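Local coordinates for protein dihydrodipicolinate synthase (Agrobacterium tumefaciens, PDB 3B4U) that probably catalyses the aldol-type condensation of pyruvate with aspartate semialdehyde on the route to lysine, using a TIM-barrel fold, at residues P14-T17 with D18-D22; G155-K158 with A159-G163; H177-R180 with L181-H185; S274-D277 with R278-E282. One frame throughout, in Å; residues are numbered along the deposited sequence.

Interaction 1: residues P14-T17 with D18-D22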
loop_
_atom_site.group_PDB
_atom_site.type_symbol
_atom_site.label_atom_id
_atom_site.label_comp_id
_atom_site.label_asym_id
_atom_site.label_seq_id
_atom_site.Cartn_x
_atom_site.Cartn_y
_atom_site.Cartn_z
ATOM N N PRO B 14 -18.131 -7.911 -6.440
ATOM C CA PRO B 14 -18.587 -7.829 -7.817
ATOM C C PRO B 14 -18.667 -6.391 -8.288
ATOM O O PRO B 14 -19.151 -5.534 -7.562
ATOM C CB PRO B 14 -19.979 -8.472 -7.766
ATOM C CG PRO B 14 -20.499 -8.126 -6.391
ATOM C CD PRO B 14 -19.254 -8.012 -5.499
ATOM N N PHE B 15 -18.236 -6.150 -9.522
ATOM C CA PHE B 15 -18.287 -4.831 -10.145
ATOM C C PHE B 15 -19.198 -4.832 -11.369
ATOM O O PHE B 15 -19.171 -5.749 -12.170
ATOM C CB PHE B 15 -16.900 -4.365 -10.575
ATOM C CG PHE B 15 -15.910 -4.410 -9.466
ATOM C CD1 PHE B 15 -15.976 -3.499 -8.412
ATOM C CD2 PHE B 15 -14.910 -5.378 -9.445
ATOM C CE1 PHE B 15 -15.068 -3.558 -7.346
ATOM C CE2 PHE B 15 -14.017 -5.428 -8.402
ATOM C CZ PHE B 15 -14.098 -4.526 -7.356
ATOM N N LYS B 16 -19.970 -3.760 -11.506
ATOM C CA LYS B 16 -20.762 -3.521 -12.729
ATOM C C LYS B 16 -19.867 -3.101 -13.865
ATOM O O LYS B 16 -18.706 -2.811 -13.670
ATOM C CB LYS B 16 -21.757 -2.412 -12.464
ATOM C CG LYS B 16 -22.729 -2.735 -11.367
ATOM C CD LYS B 16 -23.806 -1.660 -11.257
ATOM C CE LYS B 16 -24.631 -1.875 -10.026
ATOM N NZ LYS B 16 -25.443 -3.113 -10.162
ATOM N N THR B 17 -20.418 -3.070 -15.090
ATOM C CA THR B 17 -19.642 -2.691 -16.270
ATOM C C THR B 17 -19.050 -1.312 -16.125
ATOM O O THR B 17 -17.924 -1.092 -16.579
ATOM C CB THR B 17 -20.486 -2.745 -17.556
ATOM O OG1 THR B 17 -21.051 -4.058 -17.675
ATOM C CG2 THR B 17 -19.625 -2.430 -18.799
ATOM N N ASP B 18 -19.785 -0.409 -15.481
ATOM C CA ASP B 18 -19.271 0.929 -15.193
ATOM C C ASP B 18 -18.212 1.018 -14.077
ATOM O O ASP B 18 -17.713 2.114 -13.783
ATOM C CB ASP B 18 -20.412 1.918 -14.933
ATOM C CG ASP B 18 -21.055 1.783 -13.567
ATOM O OD1 ASP B 18 -20.691 0.901 -12.757
ATOM O OD2 ASP B 18 -21.940 2.609 -13.270
ATOM N N GLY B 19 -17.899 -0.119 -13.455
ATOM C CA GLY B 19 -16.843 -0.217 -12.465
ATOM C C GLY B 19 -17.311 -0.093 -11.027
ATOM O O GLY B 19 -16.557 -0.451 -10.138
ATOM N N THR B 20 -18.526 0.391 -10.784
ATOM C CA THR B 20 -19.026 0.527 -9.400
ATOM C C THR B 20 -19.346 -0.857 -8.813
ATOM O O THR B 20 -19.534 -1.822 -9.547
ATOM C CB THR B 20 -20.254 1.421 -9.324
ATOM O OG1 THR B 20 -21.323 0.840 -10.063
ATOM C CG2 THR B 20 -19.946 2.815 -9.871
ATOM N N VAL B 21 -19.402 -0.954 -7.494
ATOM C CA VAL B 21 -19.717 -2.208 -6.824
ATOM C C VAL B 21 -21.180 -2.555 -7.011
ATOM O O VAL B 21 -22.043 -1.705 -6.851
ATOM C CB VAL B 21 -19.312 -2.123 -5.344
ATOM C CG1 VAL B 21 -19.795 -3.389 -4.555
ATOM C CG2 VAL B 21 -17.804 -1.953 -5.217
ATOM N N ASP B 22 -21.462 -3.797 -7.377
ATOM C CA ASP B 22 -22.843 -4.315 -7.428
ATOM C C ASP B 22 -23.216 -4.785 -6.056
ATOM O O ASP B 22 -23.005 -5.931 -5.675
ATOM C CB ASP B 22 -22.950 -5.425 -8.466
ATOM C CG ASP B 22 -24.369 -5.829 -8.757
ATOM O OD1 ASP B 22 -25.215 -5.709 -7.873
ATOM O OD2 ASP B 22 -24.634 -6.330 -9.872
HETATM O O HOH W 1 -24.984 -5.313 -12.356
#

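Interaction 2: residues G155-K158 with A159-G163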
loop_
_atom_site.group_PDB
_atom_site.type_symbol
_atom_site.label_atom_id
_atom_site.label_comp_id
_atom_site.label_asym_id
_atom_site.label_seq_id
_atom_site.Cartn_x
_atom_site.Cartn_y
_atom_site.Cartn_z
ATOM N N GLY B 155 4.024 -12.992 19.342
ATOM C CA GLY B 155 4.115 -13.142 20.804
ATOM C C GLY B 155 4.153 -11.799 21.507
ATOM O O GLY B 155 3.520 -11.635 22.528
ATOM N N ARG B 156 4.914 -10.837 20.988
ATOM C CA ARG B 156 4.973 -9.504 21.560
ATOM C C ARG B 156 3.616 -8.837 21.527
ATOM O O ARG B 156 3.203 -8.167 22.445
ATOM C CB ARG B 156 6.050 -8.639 20.904
ATOM C CG ARG B 156 7.461 -9.154 21.148
ATOM C CD ARG B 156 8.472 -8.536 20.214
ATOM N NE ARG B 156 8.651 -7.117 20.494
ATOM C CZ ARG B 156 9.418 -6.311 19.764
ATOM N NH1 ARG B 156 9.968 -6.732 18.636
ATOM N NH2 ARG B 156 9.604 -5.060 20.127
ATOM N N LEU B 157 2.901 -8.982 20.408
ATOM C CA LEU B 157 1.580 -8.395 20.274
ATOM C C LEU B 157 0.580 -9.037 21.235
ATOM O O LEU B 157 -0.211 -8.342 21.862
ATOM C CB LEU B 157 1.096 -8.514 18.828
ATOM C CG LEU B 157 1.879 -7.677 17.815
ATOM C CD1 LEU B 157 1.452 -8.081 16.372
ATOM C CD2 LEU B 157 1.709 -6.218 18.048
ATOM N N LYS B 158 0.594 -10.359 21.306
ATOM C CA LYS B 158 -0.316 -11.073 22.207
ATOM C C LYS B 158 -0.075 -10.678 23.654
ATOM O O LYS B 158 -1.013 -10.476 24.407
ATOM C CB LYS B 158 -0.117 -12.565 22.026
ATOM C CG LYS B 158 -1.065 -13.422 22.803
ATOM C CD LYS B 158 -0.812 -14.899 22.574
ATOM C CE LYS B 158 0.216 -15.500 23.538
ATOM N NZ LYS B 158 0.466 -16.930 23.185
ATOM N N ALA B 159 1.190 -10.582 24.051
ATOM C CA ALA B 159 1.544 -10.237 25.438
ATOM C C ALA B 159 1.095 -8.838 25.787
ATOM O O ALA B 159 0.595 -8.608 26.883
ATOM C CB ALA B 159 3.050 -10.394 25.645
ATOM N N ALA B 160 1.301 -7.881 24.869
ATOM C CA ALA B 160 0.984 -6.495 25.161
ATOM C C ALA B 160 -0.494 -6.191 25.025
ATOM O O ALA B 160 -0.994 -5.251 25.641
ATOM C CB ALA B 160 1.793 -5.581 24.280
ATOM N N PHE B 161 -1.200 -6.946 24.178
ATOM C CA PHE B 161 -2.544 -6.584 23.767
ATOM C C PHE B 161 -3.539 -7.709 23.897
ATOM O O PHE B 161 -4.260 -8.042 22.957
ATOM C CB PHE B 161 -2.503 -6.029 22.327
ATOM C CG PHE B 161 -1.564 -4.870 22.180
ATOM C CD1 PHE B 161 -1.813 -3.684 22.858
ATOM C CD2 PHE B 161 -0.422 -4.948 21.401
ATOM C CE1 PHE B 161 -0.941 -2.626 22.788
ATOM C CE2 PHE B 161 0.465 -3.866 21.312
ATOM C CZ PHE B 161 0.205 -2.722 22.022
ATOM N N PRO B 162 -3.648 -8.293 25.094
ATOM C CA PRO B 162 -4.609 -9.371 25.274
ATOM C C PRO B 162 -6.044 -8.905 25.021
ATOM O O PRO B 162 -6.428 -7.832 25.428
ATOM C CB PRO B 162 -4.362 -9.795 26.736
ATOM C CG PRO B 162 -3.852 -8.575 27.377
ATOM C CD PRO B 162 -2.947 -7.963 26.351
ATOM N N GLY B 163 -6.823 -9.717 24.308
ATOM C CA GLY B 163 -8.174 -9.343 23.897
ATOM C C GLY B 163 -8.253 -8.392 22.722
ATOM O O GLY B 163 -9.367 -8.184 22.171
#

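Interaction 3: residues H177-R180 with L181-H185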
loop_
_atom_site.group_PDB
_atom_site.type_symbol
_atom_site.label_atom_id
_atom_site.label_comp_id
_atom_site.label_asym_id
_atom_site.label_seq_id
_atom_site.Cartn_x
_atom_site.Cartn_y
_atom_site.Cartn_z
ATOM N N HIS B 177 6.682 -22.104 9.999
ATOM C CA HIS B 177 6.148 -20.931 10.686
ATOM C C HIS B 177 4.794 -21.242 11.331
ATOM O O HIS B 177 4.592 -21.035 12.527
ATOM C CB HIS B 177 6.009 -19.816 9.654
ATOM C CG HIS B 177 5.482 -18.542 10.221
ATOM N ND1 HIS B 177 4.150 -18.172 10.226
ATOM C CD2 HIS B 177 6.167 -17.540 10.818
ATOM C CE1 HIS B 177 4.057 -16.986 10.812
ATOM N NE2 HIS B 177 5.259 -16.582 11.168
ATOM N N THR B 178 3.872 -21.785 10.550
ATOM C CA THR B 178 2.532 -22.080 11.040
ATOM C C THR B 178 2.565 -22.997 12.260
ATOM O O THR B 178 1.807 -22.797 13.220
ATOM C CB THR B 178 1.684 -22.714 9.942
ATOM O OG1 THR B 178 1.839 -21.957 8.744
ATOM C CG2 THR B 178 0.229 -22.778 10.327
ATOM N N GLU B 179 3.401 -24.035 12.204
ATOM C CA GLU B 179 3.450 -24.976 13.308
ATOM C C GLU B 179 3.899 -24.308 14.622
ATOM O O GLU B 179 3.421 -24.682 15.682
ATOM C CB GLU B 179 4.299 -26.197 12.937
ATOM C CG GLU B 179 5.766 -26.037 12.987
ATOM C CD GLU B 179 6.493 -27.358 12.795
ATOM O OE1 GLU B 179 5.902 -28.385 13.135
ATOM O OE2 GLU B 179 7.620 -27.336 12.314
ATOM N N ARG B 180 4.833 -23.353 14.539
ATOM C CA ARG B 180 5.256 -22.540 15.687
ATOM C C ARG B 180 4.153 -21.619 16.165
ATOM O O ARG B 180 3.987 -21.432 17.364
ATOM C CB ARG B 180 6.479 -21.703 15.332
ATOM C CG ARG B 180 7.709 -22.537 15.146
ATOM C CD ARG B 180 8.871 -21.709 14.685
ATOM N NE ARG B 180 9.313 -20.830 15.758
ATOM C CZ ARG B 180 9.494 -19.519 15.658
ATOM N NH1 ARG B 180 9.283 -18.876 14.518
ATOM N NH2 ARG B 180 9.902 -18.839 16.724
ATOM N N LEU B 181 3.395 -21.025 15.221
ATOM C CA LEU B 181 2.234 -20.239 15.634
ATOM C C LEU B 181 1.298 -21.092 16.456
ATOM O O LEU B 181 0.737 -20.627 17.428
ATOM C CB LEU B 181 1.455 -19.636 14.447
ATOM C CG LEU B 181 2.102 -18.495 13.683
ATOM C CD1 LEU B 181 1.140 -18.116 12.569
ATOM C CD2 LEU B 181 2.414 -17.299 14.580
ATOM N N LEU B 182 1.074 -22.337 16.054
ATOM C CA LEU B 182 0.177 -23.191 16.799
ATOM C C LEU B 182 0.740 -23.560 18.176
ATOM O O LEU B 182 0.014 -23.503 19.172
ATOM C CB LEU B 182 -0.191 -24.426 15.970
ATOM C CG LEU B 182 -1.026 -24.106 14.716
ATOM C CD1 LEU B 182 -1.010 -25.288 13.748
ATOM C CD2 LEU B 182 -2.465 -23.687 15.084
ATOM N N LYS B 183 2.029 -23.895 18.251
ATOM C CA LYS B 183 2.633 -24.251 19.554
ATOM C C LYS B 183 2.725 -23.108 20.542
ATOM O O LYS B 183 2.517 -23.291 21.742
ATOM C CB LYS B 183 4.040 -24.805 19.325
ATOM C CG LYS B 183 4.057 -26.144 18.656
ATOM C CD LYS B 183 5.499 -26.527 18.300
ATOM C CE LYS B 183 5.611 -27.873 17.655
ATOM N NZ LYS B 183 7.047 -28.193 17.354
ATOM N N GLU B 184 3.135 -21.948 20.029
ATOM C CA GLU B 184 3.386 -20.801 20.869
ATOM C C GLU B 184 2.146 -19.975 21.085
ATOM O O GLU B 184 2.015 -19.374 22.146
ATOM C CB GLU B 184 4.482 -19.922 20.291
ATOM C CG GLU B 184 5.793 -20.601 20.126
ATOM C CD GLU B 184 6.428 -21.020 21.418
ATOM O OE1 GLU B 184 6.257 -20.364 22.474
ATOM O OE2 GLU B 184 7.102 -22.059 21.352
ATOM N N HIS B 185 1.251 -19.902 20.072
ATOM C CA HIS B 185 0.160 -18.949 20.063
ATOM C C HIS B 185 -1.150 -19.584 19.669
ATOM O O HIS B 185 -2.075 -18.890 19.300
ATOM C CB HIS B 185 0.497 -17.766 19.148
ATOM C CG HIS B 185 1.803 -17.149 19.493
ATOM N ND1 HIS B 185 2.074 -16.693 20.765
ATOM C CD2 HIS B 185 2.928 -16.950 18.763
ATOM C CE1 HIS B 185 3.318 -16.246 20.803
ATOM N NE2 HIS B 185 3.855 -16.374 19.599
HETATM O O HOH W 2 6.251 -30.085 15.663
#

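Interaction 4: residues S274-D277 with R278-E282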
loop_
_atom_site.group_PDB
_atom_site.type_symbol
_atom_site.label_atom_id
_atom_site.label_comp_id
_atom_site.label_asym_id
_atom_site.label_seq_id
_atom_site.Cartn_x
_atom_site.Cartn_y
_atom_site.Cartn_z
ATOM N N SER B 274 -8.627 -14.151 -19.700
ATOM C CA SER B 274 -9.052 -14.297 -21.112
ATOM C C SER B 274 -10.002 -15.488 -21.329
ATOM O O SER B 274 -10.020 -16.412 -20.499
ATOM C CB SER B 274 -7.851 -14.502 -22.014
ATOM O OG SER B 274 -7.420 -15.855 -21.920
ATOM N N PRO B 275 -10.810 -15.474 -22.394
ATOM C CA PRO B 275 -11.725 -16.587 -22.659
ATOM C C PRO B 275 -11.013 -17.946 -22.695
ATOM O O PRO B 275 -11.468 -18.906 -22.081
ATOM C CB PRO B 275 -12.323 -16.218 -24.030
ATOM C CG PRO B 275 -12.282 -14.728 -23.993
ATOM C CD PRO B 275 -10.998 -14.387 -23.377
ATOM N N GLU B 276 -9.902 -18.019 -23.408
ATOM C CA GLU B 276 -9.161 -19.265 -23.483
ATOM C C GLU B 276 -8.714 -19.705 -22.080
ATOM O O GLU B 276 -8.840 -20.881 -21.722
ATOM C CB GLU B 276 -7.966 -19.080 -24.421
ATOM C CG GLU B 276 -7.083 -20.280 -24.522
ATOM C CD GLU B 276 -5.895 -20.082 -25.423
ATOM O OE1 GLU B 276 -5.365 -18.954 -25.481
ATOM O OE2 GLU B 276 -5.450 -21.081 -26.047
ATOM N N ASP B 277 -8.208 -18.772 -21.279
ATOM C CA ASP B 277 -7.720 -19.147 -19.954
ATOM C C ASP B 277 -8.868 -19.495 -19.011
ATOM O O ASP B 277 -8.745 -20.372 -18.159
ATOM C CB ASP B 277 -6.908 -18.008 -19.342
ATOM C CG ASP B 277 -5.534 -17.882 -19.941
ATOM O OD1 ASP B 277 -5.110 -18.798 -20.664
ATOM O OD2 ASP B 277 -4.868 -16.878 -19.620
ATOM N N ARG B 278 -10.001 -18.836 -19.174
ATOM C CA ARG B 278 -11.193 -19.203 -18.421
ATOM C C ARG B 278 -11.596 -20.640 -18.708
ATOM O O ARG B 278 -11.967 -21.377 -17.806
ATOM C CB ARG B 278 -12.365 -18.252 -18.707
ATOM C CG ARG B 278 -13.711 -18.782 -18.225
ATOM C CD ARG B 278 -14.743 -17.714 -17.920
ATOM N NE ARG B 278 -16.025 -18.319 -17.517
ATOM C CZ ARG B 278 -17.018 -17.699 -16.869
ATOM N NH1 ARG B 278 -18.134 -18.386 -16.560
ATOM N NH2 ARG B 278 -16.912 -16.420 -16.515
ATOM N N ARG B 279 -11.534 -21.041 -19.966
ATOM C CA ARG B 279 -11.882 -22.411 -20.292
ATOM C C ARG B 279 -10.908 -23.386 -19.628
ATOM O O ARG B 279 -11.315 -24.468 -19.176
ATOM C CB ARG B 279 -11.929 -22.598 -21.804
ATOM C CG ARG B 279 -13.106 -21.851 -22.466
ATOM C CD ARG B 279 -14.482 -22.473 -22.200
ATOM N NE ARG B 279 -14.545 -23.874 -22.640
ATOM C CZ ARG B 279 -15.638 -24.647 -22.624
ATOM N NH1 ARG B 279 -16.813 -24.177 -22.213
ATOM N NH2 ARG B 279 -15.549 -25.905 -23.044
ATOM N N GLN B 280 -9.643 -23.026 -19.527
ATOM C CA GLN B 280 -8.669 -23.892 -18.854
ATOM C C GLN B 280 -8.983 -24.004 -17.359
ATOM O O GLN B 280 -8.928 -25.096 -16.763
ATOM C CB GLN B 280 -7.258 -23.366 -19.073
ATOM C CG GLN B 280 -6.793 -23.352 -20.525
ATOM C CD GLN B 280 -5.401 -22.783 -20.685
ATOM O OE1 GLN B 280 -4.475 -23.188 -19.980
ATOM N NE2 GLN B 280 -5.239 -21.858 -21.638
ATOM N N ILE B 281 -9.345 -22.883 -16.748
ATOM C CA ILE B 281 -9.682 -22.868 -15.321
ATOM C C ILE B 281 -10.937 -23.687 -15.041
ATOM O O ILE B 281 -10.976 -24.520 -14.133
ATOM C CB ILE B 281 -9.882 -21.431 -14.890
ATOM C CG1 ILE B 281 -8.537 -20.711 -14.840
ATOM C CG2 ILE B 281 -10.561 -21.338 -13.513
ATOM C CD1 ILE B 281 -8.672 -19.179 -14.770
ATOM N N GLU B 282 -11.945 -23.504 -15.871
ATOM C CA GLU B 282 -13.178 -24.272 -15.719
ATOM C C GLU B 282 -12.915 -25.759 -15.913
ATOM O O GLU B 282 -13.451 -26.577 -15.186
ATOM C CB GLU B 282 -14.247 -23.766 -16.691
ATOM C CG GLU B 282 -14.718 -22.334 -16.373
ATOM C CD GLU B 282 -15.468 -21.677 -17.501
ATOM O OE1 GLU B 282 -15.610 -22.289 -18.562
ATOM O OE2 GLU B 282 -15.905 -20.527 -17.310
#

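Interaction 1: residues P14-T17 with D18-D22
The carbonyl oxygen of Thr20 takes one hydrogen bond and one weaker CH-O contact from the facing arm of a tight hairpin. Lys16 N reaches Thr20 O at 2.8 Å, almost in line with the carbonyl bond, and Phe15 CA approaches Thr20 O at 3.3 Å. At the turn, Gly19 N bonds to Lys16 O at 2.8 Å, standing well above the carbonyl plane. Together these bonds define a type I turn over Lys16-Gly19 followed by a G1 bulge, with Gly19 taking the positive phi (95°) that this bulge requires. Asp18 stiffens the bend through an Asx turn: its OD1 accepts Thr20 N at 3.0 Å from above the carboxylate plane, while the syn lone pair receives Thr20 OG1. Beyond the bulge, Phe15 and Val21 form a non-hydrogen-bonded antiparallel pair, closed on its far side by Asp22 N to Pro14 O at 2.9 Å. Val21 CG2 comes to Phe15 CE1 at 3.8 Å, obliquely to the ring, with Gly19 O near CD1.

Lys16 reaches across the hairpin, extended until its last torsion bends (chi4 -68°) and brings NZ to Asp22 OD2, a salt bridge of 3.3 Å. A water links the same two atoms, accepting from the lysine and donating to the carboxylate. The other oxygen, Asp22 OD1, caps Ala25 N at the start of helix 23-35, and one carboxylate serves both hairpin and helix. The loop follows strand 6-10: Pro14 rests on Ala25 and Met26 of helix 23-35, Val21 also touches Met26, and Gly19 O accepts a bond from Arg267.

Interaction 2: residues G155-K158 with A159-G163
Leu157 O is met by both the backbone N and the side chain of Phe161. Phe161 N donates to Leu157 O at 2.9 Å, but the bond is bent, with 132° at the hydrogen, as the chain begins to leave the helix. Phe161 CB lies 3.3 Å from the same Leu157 O, and ring atom Phe161 CD2 comes within 3.4 Å of it. The ring sits there because Phe161 CG lies beside its own backbone N (chi1 -56°), folding the side chain back along the helix. Leu157 CD2 then approaches Phe161 CD2 at 4.2 Å, a loose apolar contact, while Ala160 CB lies over one ring face, displaced toward the rim.

Behind this shell come the regular helical bonds, Ala159 N to Gly155 O at 3.0 Å and Ala160 N to Arg156 O at 3.1 Å. The series cannot continue through Pro162, whose nitrogen carries no hydrogen for Lys158 O; Pro162 CD instead sits 3.7 Å from Lys158 O. The helix therefore ends here, Phe161 leaving helical geometry and Pro162 offering no N-H.

Farther out, Arg156 forms a salt bridge with Asp116, and Lys158 one with Asp187 and a hydrogen bond to His185. On the apolar side, Leu157 packs on Phe119 and Phe122, and Phe161 meets Phe126 edge-to-face, so that the end of helix 151-160 is laid against helix 115-129.

Interaction 3: residues H177-R180 with L181-H185
The imidazole of His177 meets Leu181 one helical turn on, with Leu181 CD1 approaching the ring at a slant, 3.6 Å from His177 CE1. With CG anti to the backbone N, chi1 -179° sends the ring out from the helix, where the leucine crosses it obliquely. A second ring, that of His185, has Glu184 CB lying over the centre of one face, 3.6 Å above its plane. His177 NE2 bonds to Leu149 O, while ND1 makes a weak bond to Asp170, so polar partners hold the ring that the leucine packs against.

Regular backbone bonds carry the helix through this stretch, among them Leu181 N to His177 O at 2.9 Å and Glu184 N to Arg180 O at 2.8 Å. Leu181 is buried between helix 151-160 and strand 165-170, and Thr178 OG1 bonds to Asp170, tying this helix of a beta-alpha-beta unit to its preceding strand.

On the outer side, Glu179 OE1 and Lys183 NZ stay 4.4 Å apart, too far for a direct salt bridge. A water spans them, donating to Glu179 OE1 at 3.1 Å and accepting from Lys183 NZ at 2.7 Å. The charges are thus separated by solvent, and their attraction is probably weaker than in a direct pair.

Interaction 4: residues S274-D277 with R278-E282
Asp277 and Gln280 both set CG beside their backbone N (chi1 -76° and -63°), which lays carboxylate and amide side by side, pointing the same way. Asp277 OD1 approaches Gln280 NE2 at 3.2 Å, yet the direction is wrong for a hydrogen bond, and the planes stand nearly perpendicular, 84° apart. Gln280 has a second conformer, so this proximity is best taken as one of two states. Glu276, its CG anti to the backbone N, also lies beside Gln280 and points the same way, with CG 3.8 Å from Gln280 NE2.

The hydrogen bonds proper lie at the helix start. Ser274 is the N-cap: its OG accepts Asp277 N at 3.1 Å, and its carbonyl O takes Arg278 N at 2.8 Å, nearly in line with the C=O. At the first helical position, Pro275 O receives Arg279 N at 3.0 Å. Ile281 N closes the next turn on Asp277 O, with Ile281 CG1 3.3 Å from the same oxygen; Ile281 also packs on Leu241, Phe244 and Leu253.

A serine cap thus satisfies an amide that the first turn leaves without a helical acceptor, and the acidic groups of Glu276 and Asp277 near this N-terminus would probably interact favourably with the helix dipole.

How the interactions relate
Along the chain the four contacts come in series, each local, and together they sample the periphery of one parallel barrel. Interaction 1 bridges strand 6-10 and helix 23-35, interactions 2 and 3 lie on helices 151-160 and 175-185, before and after strand 165-170 in the chain, and interaction 4 begins the last helix, 275-289. Only interactions 2 and 3 touch: their centres are about 15 Å apart, and Lys158 NZ lies 2.9 Å from His185 ND1, probably bonded. Interactions 1 and 2 lie on opposite sides of the chain's centre, their own centres about 40 Å apart; those of interactions 1 and 4 are about 22 Å apart. The contacts thus lie in loops and helices outside the strands.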